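Local coordinates for lipoprotein (Mycoplasma mycoides subsp. capri, PDB 7ADK), which probably acts as a serine protease of the mycoplasma DUF31 family in the PA peptidase clan, whose members include enzymes that cleave immunoglobulins, at residues Asp270-Asn275 with Phe662-Asn667; Ala284-Asn289 with Tyr633-Pro638; Thr465-Glu470 with Ser484-Phe489. All coordinates share one frame; numbering follows the deposited sequence.

Interaction 1: residues Asp270-Asn275 with Phe662-Asn667; sequences DSLGRN and FSLWIN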
loop_
_atom_site.group_PDB
_atom_site.type_symbol
_atom_site.label_atom_id
_atom_site.label_comp_id
_atom_site.label_asym_id
_atom_site.label_seq_id
_atom_site.Cartn_x
_atom_site.Cartn_y
_atom_site.Cartn_z
ATOM N N ASP B 270 -1.978 2.547 -8.446
ATOM C CA ASP B 270 -1.184 1.370 -8.864
ATOM C C ASP B 270 -1.832 0.669 -10.066
ATOM O O ASP B 270 -1.376 -0.387 -10.470
ATOM C CB ASP B 270 -0.959 0.365 -7.708
ATOM C CG ASP B 270 -0.181 0.791 -6.444
ATOM O OD1 ASP B 270 0.895 1.414 -6.550
ATOM O OD2 ASP B 270 -0.617 0.415 -5.327
ATOM N N SER B 271 -2.912 1.229 -10.614
ATOM C CA SER B 271 -3.813 0.592 -11.577
ATOM C C SER B 271 -3.771 1.300 -12.930
ATOM O O SER B 271 -3.546 2.499 -12.977
ATOM C CB SER B 271 -5.232 0.588 -11.011
ATOM O OG SER B 271 -6.058 -0.197 -11.832
ATOM N N LEU B 272 -3.964 0.570 -14.030
ATOM C CA LEU B 272 -4.002 1.094 -15.404
ATOM C C LEU B 272 -5.425 1.037 -15.974
ATOM O O LEU B 272 -5.973 -0.044 -16.125
ATOM C CB LEU B 272 -3.098 0.251 -16.319
ATOM C CG LEU B 272 -1.646 0.086 -15.868
ATOM C CD1 LEU B 272 -0.905 -0.794 -16.871
ATOM C CD2 LEU B 272 -0.953 1.428 -15.702
ATOM N N GLY B 273 -6.008 2.163 -16.375
ATOM C CA GLY B 273 -7.340 2.169 -16.985
ATOM C C GLY B 273 -7.409 1.616 -18.417
ATOM O O GLY B 273 -8.278 0.797 -18.698
ATOM N N ARG B 274 -6.529 2.060 -19.324
ATOM C CA ARG B 274 -6.613 1.848 -20.787
ATOM C C ARG B 274 -5.257 1.947 -21.488
ATOM O O ARG B 274 -4.302 2.453 -20.913
ATOM C CB ARG B 274 -7.636 2.814 -21.439
ATOM C CG ARG B 274 -7.192 4.286 -21.510
ATOM C CD ARG B 274 -7.980 5.090 -22.537
ATOM N NE ARG B 274 -7.525 6.492 -22.655
ATOM C CZ ARG B 274 -8.024 7.411 -23.467
ATOM N NH1 ARG B 274 -7.496 8.588 -23.573
ATOM N NH2 ARG B 274 -9.080 7.233 -24.187
ATOM N N ASN B 275 -5.189 1.529 -22.747
ATOM C CA ASN B 275 -3.937 1.407 -23.499
ATOM C C ASN B 275 -3.222 2.748 -23.741
ATOM O O ASN B 275 -2.005 2.845 -23.683
ATOM C CB ASN B 275 -4.251 0.665 -24.805
ATOM C CG ASN B 275 -3.008 0.055 -25.416
ATOM O OD1 ASN B 275 -2.137 0.721 -25.947
ATOM N ND2 ASN B 275 -2.891 -1.247 -25.383
ATOM N N PHE B 662 8.248 4.078 -4.037
ATOM C CA PHE B 662 7.448 4.932 -4.913
ATOM C C PHE B 662 6.194 4.225 -5.441
ATOM O O PHE B 662 6.085 2.999 -5.440
ATOM C CB PHE B 662 8.290 5.431 -6.092
ATOM C CG PHE B 662 9.537 6.201 -5.731
ATOM C CD1 PHE B 662 9.553 7.598 -5.831
ATOM C CD2 PHE B 662 10.710 5.523 -5.366
ATOM C CE1 PHE B 662 10.722 8.315 -5.541
ATOM C CE2 PHE B 662 11.873 6.237 -5.050
ATOM C CZ PHE B 662 11.878 7.635 -5.139
ATOM N N SER B 663 5.242 5.024 -5.932
ATOM C CA SER B 663 3.942 4.604 -6.487
ATOM C C SER B 663 3.811 4.975 -7.972
ATOM O O SER B 663 4.438 5.930 -8.400
ATOM C CB SER B 663 2.805 5.292 -5.737
ATOM O OG SER B 663 2.881 5.089 -4.348
ATOM N N LEU B 664 2.984 4.285 -8.764
ATOM C CA LEU B 664 2.672 4.612 -10.169
ATOM C C LEU B 664 1.389 5.455 -10.278
ATOM O O LEU B 664 0.354 4.985 -10.742
ATOM C CB LEU B 664 2.598 3.306 -10.982
ATOM C CG LEU B 664 2.328 3.490 -12.496
ATOM C CD1 LEU B 664 3.599 3.721 -13.287
ATOM C CD2 LEU B 664 1.659 2.250 -13.055
ATOM N N TRP B 665 1.440 6.706 -9.818
ATOM C CA TRP B 665 0.280 7.611 -9.776
ATOM C C TRP B 665 -0.268 7.948 -11.178
ATOM O O TRP B 665 0.424 7.903 -12.186
ATOM C CB TRP B 665 0.604 8.864 -8.951
ATOM C CG TRP B 665 -0.480 9.408 -8.063
ATOM C CD1 TRP B 665 -1.409 10.325 -8.403
ATOM C CD2 TRP B 665 -0.752 9.101 -6.660
ATOM N NE1 TRP B 665 -2.229 10.578 -7.332
ATOM C CE2 TRP B 665 -1.898 9.824 -6.246
ATOM C CE3 TRP B 665 -0.129 8.308 -5.681
ATOM C CZ2 TRP B 665 -2.458 9.700 -4.979
ATOM C CZ3 TRP B 665 -0.670 8.185 -4.391
ATOM C CH2 TRP B 665 -1.847 8.854 -4.047
ATOM N N ILE B 666 -1.558 8.229 -11.228
ATOM C CA ILE B 666 -2.422 8.285 -12.411
ATOM C C ILE B 666 -3.319 9.524 -12.320
ATOM O O ILE B 666 -3.051 10.436 -11.555
ATOM C CB ILE B 666 -3.061 6.871 -12.657
ATOM C CG1 ILE B 666 -4.118 6.723 -13.779
ATOM C CG2 ILE B 666 -3.511 6.117 -11.407
ATOM C CD1 ILE B 666 -4.519 5.279 -14.108
ATOM N N ASN B 667 -4.358 9.579 -13.128
ATOM C CA ASN B 667 -5.367 10.613 -13.266
ATOM C C ASN B 667 -6.690 9.877 -13.476
ATOM O O ASN B 667 -7.022 9.518 -14.612
ATOM C CB ASN B 667 -4.938 11.415 -14.489
ATOM C CG ASN B 667 -5.869 12.540 -14.840
ATOM O OD1 ASN B 667 -6.401 13.223 -13.982
ATOM N ND2 ASN B 667 -6.036 12.835 -16.109
#

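Interaction 2: residues Ala284-Asn289 with Tyr633-Pro638; sequences ARTLPN and YIVGYP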
loop_
_atom_site.group_PDB
_atom_site.type_symbol
_atom_site.label_atom_id
_atom_site.label_comp_id
_atom_site.label_asym_id
_atom_site.label_seq_id
_atom_site.Cartn_x
_atom_site.Cartn_y
_atom_site.Cartn_z
ATOM N N ALA B 284 6.676 2.135 -21.182
ATOM C CA ALA B 284 7.471 2.476 -22.356
ATOM C C ALA B 284 7.920 3.934 -22.527
ATOM O O ALA B 284 9.037 4.123 -22.974
ATOM C CB ALA B 284 6.882 1.886 -23.624
ATOM N N ARG B 285 7.122 4.949 -22.206
ATOM C CA ARG B 285 7.406 6.330 -22.613
ATOM C C ARG B 285 7.732 7.239 -21.445
ATOM O O ARG B 285 8.807 7.833 -21.424
ATOM C CB ARG B 285 6.274 6.903 -23.478
ATOM C CG ARG B 285 5.886 6.045 -24.680
ATOM C CD ARG B 285 6.944 5.897 -25.757
ATOM N NE ARG B 285 6.428 5.014 -26.817
ATOM C CZ ARG B 285 6.682 3.726 -26.957
ATOM N NH1 ARG B 285 7.812 3.185 -26.623
ATOM N NH2 ARG B 285 5.783 2.924 -27.429
ATOM N N THR B 286 6.861 7.349 -20.454
ATOM C CA THR B 286 7.150 8.085 -19.209
ATOM C C THR B 286 7.969 7.218 -18.287
ATOM O O THR B 286 7.627 6.976 -17.133
ATOM C CB THR B 286 5.925 8.643 -18.502
ATOM O OG1 THR B 286 5.147 9.262 -19.486
ATOM C CG2 THR B 286 6.339 9.698 -17.476
ATOM N N LEU B 287 8.998 6.627 -18.883
ATOM C CA LEU B 287 9.575 5.409 -18.394
ATOM C C LEU B 287 10.121 5.635 -16.989
ATOM O O LEU B 287 9.653 4.930 -16.088
ATOM C CB LEU B 287 10.471 4.735 -19.480
ATOM C CG LEU B 287 11.845 5.295 -19.904
ATOM C CD1 LEU B 287 12.980 4.766 -19.032
ATOM C CD2 LEU B 287 12.184 4.850 -21.314
ATOM N N PRO B 288 11.025 6.598 -16.727
ATOM C CA PRO B 288 11.823 6.511 -15.552
ATOM C C PRO B 288 11.316 7.377 -14.405
ATOM O O PRO B 288 11.211 8.606 -14.489
ATOM C CB PRO B 288 13.215 6.912 -16.001
ATOM C CG PRO B 288 13.026 7.772 -17.240
ATOM C CD PRO B 288 11.521 7.718 -17.498
ATOM N N ASN B 289 11.031 6.701 -13.310
ATOM C CA ASN B 289 11.152 7.267 -11.993
ATOM C C ASN B 289 12.674 7.382 -11.835
ATOM O O ASN B 289 13.374 6.381 -11.968
ATOM C CB ASN B 289 10.561 6.249 -11.022
ATOM C CG ASN B 289 10.705 6.599 -9.562
ATOM O OD1 ASN B 289 11.088 7.685 -9.178
ATOM N ND2 ASN B 289 10.377 5.679 -8.697
ATOM N N TYR B 633 -2.290 11.473 -17.764
ATOM C CA TYR B 633 -1.076 11.544 -16.977
ATOM C C TYR B 633 -0.868 10.331 -16.054
ATOM O O TYR B 633 -0.770 10.491 -14.845
ATOM C CB TYR B 633 -0.839 12.945 -16.340
ATOM C CG TYR B 633 -2.015 13.796 -15.957
ATOM C CD1 TYR B 633 -2.641 14.623 -16.895
ATOM C CD2 TYR B 633 -2.450 13.801 -14.636
ATOM C CE1 TYR B 633 -3.765 15.385 -16.527
ATOM C CE2 TYR B 633 -3.632 14.470 -14.305
ATOM C CZ TYR B 633 -4.329 15.225 -15.258
ATOM O OH TYR B 633 -5.594 15.669 -14.998
ATOM N N ILE B 634 -0.773 9.102 -16.611
ATOM C CA ILE B 634 0.023 8.039 -15.942
ATOM C C ILE B 634 1.450 8.417 -16.184
ATOM O O ILE B 634 2.128 7.965 -17.092
ATOM C CB ILE B 634 -0.151 6.567 -16.363
ATOM C CG1 ILE B 634 -1.591 6.158 -16.117
ATOM C CG2 ILE B 634 0.760 5.657 -15.504
ATOM C CD1 ILE B 634 -1.847 4.665 -16.329
ATOM N N VAL B 635 1.850 9.329 -15.352
ATOM C CA VAL B 635 3.163 9.905 -15.288
ATOM C C VAL B 635 3.366 10.275 -13.852
ATOM O O VAL B 635 2.422 10.369 -13.067
ATOM C CB VAL B 635 3.322 11.144 -16.174
ATOM C CG1 VAL B 635 3.378 10.826 -17.665
ATOM C CG2 VAL B 635 2.157 12.082 -15.979
ATOM N N GLY B 636 4.615 10.496 -13.504
ATOM C CA GLY B 636 4.956 10.787 -12.137
ATOM C C GLY B 636 4.952 9.537 -11.286
ATOM O O GLY B 636 4.050 8.705 -11.315
ATOM N N TYR B 637 5.979 9.461 -10.464
ATOM C CA TYR B 637 6.066 8.510 -9.382
ATOM C C TYR B 637 6.288 9.311 -8.100
ATOM O O TYR B 637 7.414 9.729 -7.826
ATOM C CB TYR B 637 7.169 7.496 -9.686
ATOM C CG TYR B 637 7.030 6.727 -10.986
ATOM C CD1 TYR B 637 7.489 7.288 -12.192
ATOM C CD2 TYR B 637 6.590 5.395 -10.967
ATOM C CE1 TYR B 637 7.564 6.510 -13.361
ATOM C CE2 TYR B 637 6.673 4.613 -12.130
ATOM C CZ TYR B 637 7.179 5.158 -13.326
ATOM O OH TYR B 637 7.358 4.365 -14.411
ATOM N N PRO B 638 5.252 9.622 -7.319
ATOM C CA PRO B 638 5.453 10.196 -6.004
ATOM C C PRO B 638 6.067 9.157 -5.063
ATOM O O PRO B 638 5.882 7.956 -5.245
ATOM C CB PRO B 638 4.078 10.672 -5.564
ATOM C CG PRO B 638 3.118 9.747 -6.296
ATOM C CD PRO B 638 3.849 9.375 -7.576
#

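Interaction 3: residues Thr465-Glu470 with Ser484-Phe489; sequences TRLNSE and SNFTKF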
loop_
_atom_site.group_PDB
_atom_site.type_symbol
_atom_site.label_atom_id
_atom_site.label_comp_id
_atom_site.label_asym_id
_atom_site.label_seq_id
_atom_site.Cartn_x
_atom_site.Cartn_y
_atom_site.Cartn_z
ATOM N N THR B 465 14.177 3.807 -12.931
ATOM C CA THR B 465 13.223 2.698 -12.725
ATOM C C THR B 465 11.928 2.894 -13.484
ATOM O O THR B 465 11.269 3.922 -13.372
ATOM C CB THR B 465 13.028 2.263 -11.262
ATOM O OG1 THR B 465 12.177 1.136 -11.189
ATOM C CG2 THR B 465 12.427 3.250 -10.288
ATOM N N ARG B 466 11.574 1.891 -14.282
ATOM C CA ARG B 466 10.528 1.982 -15.298
ATOM C C ARG B 466 9.723 0.704 -15.433
ATOM O O ARG B 466 10.264 -0.384 -15.273
ATOM C CB ARG B 466 11.178 2.386 -16.630
ATOM C CG ARG B 466 12.273 1.452 -17.153
ATOM C CD ARG B 466 11.787 0.776 -18.417
ATOM N NE ARG B 466 12.567 -0.406 -18.746
ATOM C CZ ARG B 466 12.337 -1.619 -18.305
ATOM N NH1 ARG B 466 12.880 -2.624 -18.898
ATOM N NH2 ARG B 466 11.578 -1.862 -17.285
ATOM N N LEU B 467 8.439 0.849 -15.733
ATOM C CA LEU B 467 7.484 -0.232 -15.993
ATOM C C LEU B 467 7.826 -0.911 -17.322
ATOM O O LEU B 467 7.997 -0.206 -18.319
ATOM C CB LEU B 467 6.095 0.432 -15.982
ATOM C CG LEU B 467 4.868 -0.481 -15.996
ATOM C CD1 LEU B 467 4.904 -1.526 -14.890
ATOM C CD2 LEU B 467 3.613 0.356 -15.759
ATOM N N ASN B 468 8.007 -2.232 -17.349
ATOM C CA ASN B 468 8.407 -2.907 -18.580
ATOM C C ASN B 468 7.257 -3.027 -19.584
ATOM O O ASN B 468 6.093 -3.185 -19.219
ATOM C CB ASN B 468 9.210 -4.207 -18.368
ATOM C CG ASN B 468 8.778 -5.203 -17.318
ATOM O OD1 ASN B 468 7.661 -5.682 -17.290
ATOM N ND2 ASN B 468 9.674 -5.622 -16.465
ATOM N N SER B 469 7.595 -2.942 -20.870
ATOM C CA SER B 469 6.659 -2.942 -21.993
ATOM C C SER B 469 5.752 -4.173 -22.081
ATOM O O SER B 469 4.676 -4.126 -22.665
ATOM C CB SER B 469 7.456 -2.776 -23.278
ATOM O OG SER B 469 8.185 -3.933 -23.608
ATOM N N GLU B 470 6.179 -5.274 -21.486
ATOM C CA GLU B 470 5.533 -6.579 -21.455
ATOM C C GLU B 470 4.192 -6.602 -20.696
ATOM O O GLU B 470 3.356 -7.464 -20.964
ATOM C CB GLU B 470 6.537 -7.563 -20.832
ATOM C CG GLU B 470 7.824 -7.774 -21.649
ATOM C CD GLU B 470 8.979 -6.806 -21.330
ATOM O OE1 GLU B 470 9.965 -7.238 -20.698
ATOM O OE2 GLU B 470 8.936 -5.622 -21.728
ATOM N N SER B 484 7.905 -6.825 -9.552
ATOM C CA SER B 484 8.800 -7.342 -10.597
ATOM C C SER B 484 8.454 -6.883 -12.021
ATOM O O SER B 484 9.253 -7.070 -12.935
ATOM C CB SER B 484 8.854 -8.870 -10.520
ATOM O OG SER B 484 7.565 -9.351 -10.531
ATOM N N ASN B 485 7.306 -6.236 -12.238
ATOM C CA ASN B 485 6.973 -5.563 -13.489
ATOM C C ASN B 485 7.694 -4.221 -13.671
ATOM O O ASN B 485 7.712 -3.674 -14.768
ATOM C CB ASN B 485 5.459 -5.405 -13.580
ATOM C CG ASN B 485 4.731 -6.728 -13.669
ATOM O OD1 ASN B 485 4.688 -7.388 -14.687
ATOM N ND2 ASN B 485 4.130 -7.172 -12.608
ATOM N N PHE B 486 8.318 -3.670 -12.631
ATOM C CA PHE B 486 9.319 -2.621 -12.794
ATOM C C PHE B 486 10.707 -3.235 -12.950
ATOM O O PHE B 486 11.053 -4.246 -12.330
ATOM C CB PHE B 486 9.291 -1.621 -11.632
ATOM C CG PHE B 486 7.965 -0.917 -11.460
ATOM C CD1 PHE B 486 7.594 0.131 -12.316
ATOM C CD2 PHE B 486 7.083 -1.331 -10.457
ATOM C CE1 PHE B 486 6.316 0.700 -12.220
ATOM C CE2 PHE B 486 5.806 -0.754 -10.343
ATOM C CZ PHE B 486 5.414 0.247 -11.245
ATOM N N THR B 487 11.545 -2.564 -13.724
ATOM C CA THR B 487 12.988 -2.802 -13.742
ATOM C C THR B 487 13.679 -1.490 -13.417
ATOM O O THR B 487 13.146 -0.412 -13.673
ATOM C CB THR B 487 13.491 -3.399 -15.068
ATOM O OG1 THR B 487 12.581 -4.333 -15.612
ATOM C CG2 THR B 487 14.815 -4.126 -14.911
ATOM N N LYS B 488 14.848 -1.572 -12.793
ATOM C CA LYS B 488 15.656 -0.428 -12.378
ATOM C C LYS B 488 17.079 -0.609 -12.878
ATOM O O LYS B 488 17.636 -1.690 -12.749
ATOM C CB LYS B 488 15.535 -0.297 -10.855
ATOM C CG LYS B 488 16.409 0.795 -10.239
ATOM C CD LYS B 488 15.987 1.061 -8.789
ATOM C CE LYS B 488 17.013 1.944 -8.078
ATOM N NZ LYS B 488 16.492 2.515 -6.810
ATOM N N PHE B 489 17.660 0.446 -13.424
ATOM C CA PHE B 489 19.020 0.470 -13.948
ATOM C C PHE B 489 19.789 1.559 -13.218
ATOM O O PHE B 489 19.456 2.727 -13.365
ATOM C CB PHE B 489 18.988 0.714 -15.466
ATOM C CG PHE B 489 18.134 -0.283 -16.214
ATOM C CD1 PHE B 489 16.753 -0.071 -16.338
ATOM C CD2 PHE B 489 18.704 -1.456 -16.720
ATOM C CE1 PHE B 489 15.938 -1.045 -16.917
ATOM C CE2 PHE B 489 17.890 -2.421 -17.317
ATOM C CZ PHE B 489 16.506 -2.227 -17.401
#

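Interaction 1: residues Asp270-Asn275 with Phe662-Asn667
The carboxylate of Asp270 is the flat side-chain group that comes near the facing segment, and it does so by one oxygen: OD1 stands 4.4 Å from Ser663 CB, while OD2 is hydrogen-bonded to the hydroxyl of Tyr673. The Trp665 indole is turned away from 270-275 and packs on Val269. Asp270 sets its carboxylate by holding CG beside its own backbone N (chi1 -62°), which swings the tip back toward Ser663 although the CB starts in the other direction. Ser663 OG in turn is hydrogen-bonded to Asp643, so Ser663 OG and Asp270 OD2 both find their partners in surrounding loops. The two segments have no regular secondary structure and run roughly the same way, their touching parts diverging by 21°, with CA of Asp270 and CA of Leu664 5.2 Å apart. They meet by van der Waals packing, methyl on methyl and methyl on main chain, and their backbone bonds go to neighbours: Asp270 to Phe477 and Leu272 to Gly474, both in the connection between strands 461-467 and 486-493 of the peptidase's large antiparallel sheet, and Ser663 to Pro638. This is loop-on-loop packing against one end of that sheet. Its apolar centre is formed by two leucines crossing at about a right angle, tip to tip, with Leu272 CD2 3.8 Å from Leu664 CD2. Leu664 reaches forward with CG anti to the backbone N (chi1 -178°), whereas Leu272 folds its CG beside its own N. Further along, Ile666 extends CG1 anti to N and lays its CD1 methyl along the opposite main chain, 3.2 Å from Ser271 O and 4.1 Å from Gly273 N.

Interaction 2: residues Ala284-Asn289 with Tyr633-Pro638
Both segments are irregular but keep company over several residues, their touching parts running in nearly the same direction (16° apart), with CA of Thr286 and CA of Val635 5.9 Å apart, and the same spacing between CA of Asn289 and CA of Tyr637. Each carries an inverse gamma turn, centred on Thr286 in one and Ile634 in the other and closed by a weak backbone bond. Gly636 then passes through a positive phi between Val635 and Tyr637. The Tyr637 side chain dominates the contact. Its CG sits beside the backbone N (chi1 -57°), so the ring lies alongside the opposing chain and its OH donates a hydrogen bond to Leu287 O at 2.9 Å, approaching from above the carbonyl plane. Over one face of the ring comes Asn289 CB in a CH-pi contact, 3.7 Å from the centroid and displaced toward the rim. The Asn289 amide is almost parallel to the ring, its plane 15° away, while ND2 is hydrogen-bonded to Asn480 beyond the two segments. At the other end Val635 CG1 lies against both branches of Thr286, 3.0 Å from Thr286 OG1 and 3.2 Å from Thr286 CG2. The OG1 of Thr286 is engaged by Val281 O, and Val635 also packs against strand 761-765. Asn289 opens strand 289-293, so Tyr637 packs where the chain enters the antiparallel sheet: a loop-to-sheet contact at the start of a strand, in a protein whose family assignment is consistent with a chymotrypsin-like (PA-clan) fold.

Interaction 3: residues Thr465-Glu470 with Ser484-Phe489
Arg466 CB packs against Leu287 O, and from it CG takes the crowded position between backbone N and carbonyl carbon (chi1 58°), 4.0 Å from Thr487 O. The chain then bends at chi2, bringing NE to within 3.9 Å of Phe489 CE1 while NE hydrogen-bonds to Ile582 O. One face of the guanidinium is covered by Phe489 CE1, offset toward the rim; Arg466 CZ lies in the plane of the Phe489 ring, at its edge, and the two planes are 66° apart. At the tip NH1 bonds to Lys581 O, and NH2 lies 3.1 Å from Thr487 OG1. Thr487 OG1 accepts a hydrogen bond from Asn468 ND2 and lies close to the plane of the Asn468 amide. Behind these side chains, Arg466 and Thr487 form an antiparallel hydrogen-bonded pair, with Arg466 N 2.9 Å from Thr487 O and a nearly straight reciprocal bond. Thr487 O is gripped twice, since Thr465 OG1, itself also hydrogen-bonded to Asn480 ND2, donates to it from above the carbonyl plane. Asn468 N bonds to Asn485 O just past the strand ends. On the face bearing Thr465, Leu467 and Phe486, Leu467 CD1 sits over the Phe486 ring, 4.2 Å from its centroid. Strands 461-467 and 486-493 are consecutive and antiparallel, a beta-hairpin with a long connection, consistent with the antiparallel beta-barrel of a PA-clan peptidase.

The three contacts cluster, with centres about 9 Å (interactions 1 and 2), 11 Å (2 and 3) and 14 Å (1 and 3) apart. Their segments follow a nested order along the chain: 270-275, 284-289, 465-470, 484-489, 633-638 and 662-667, so interaction 3 lies within the span of interaction 2, and that within interaction 1. The strands of interaction 3 belong to the antiparallel sheet that Asn289 joins, its N lying 2.8 Å from Thr465 O in a probable hydrogen bond. Tyr637 and Leu664 both pack on Phe486. Loops that precede and follow the hairpin in sequence thus converge on it, tying the region preceding the sheet to later loops of the peptidase.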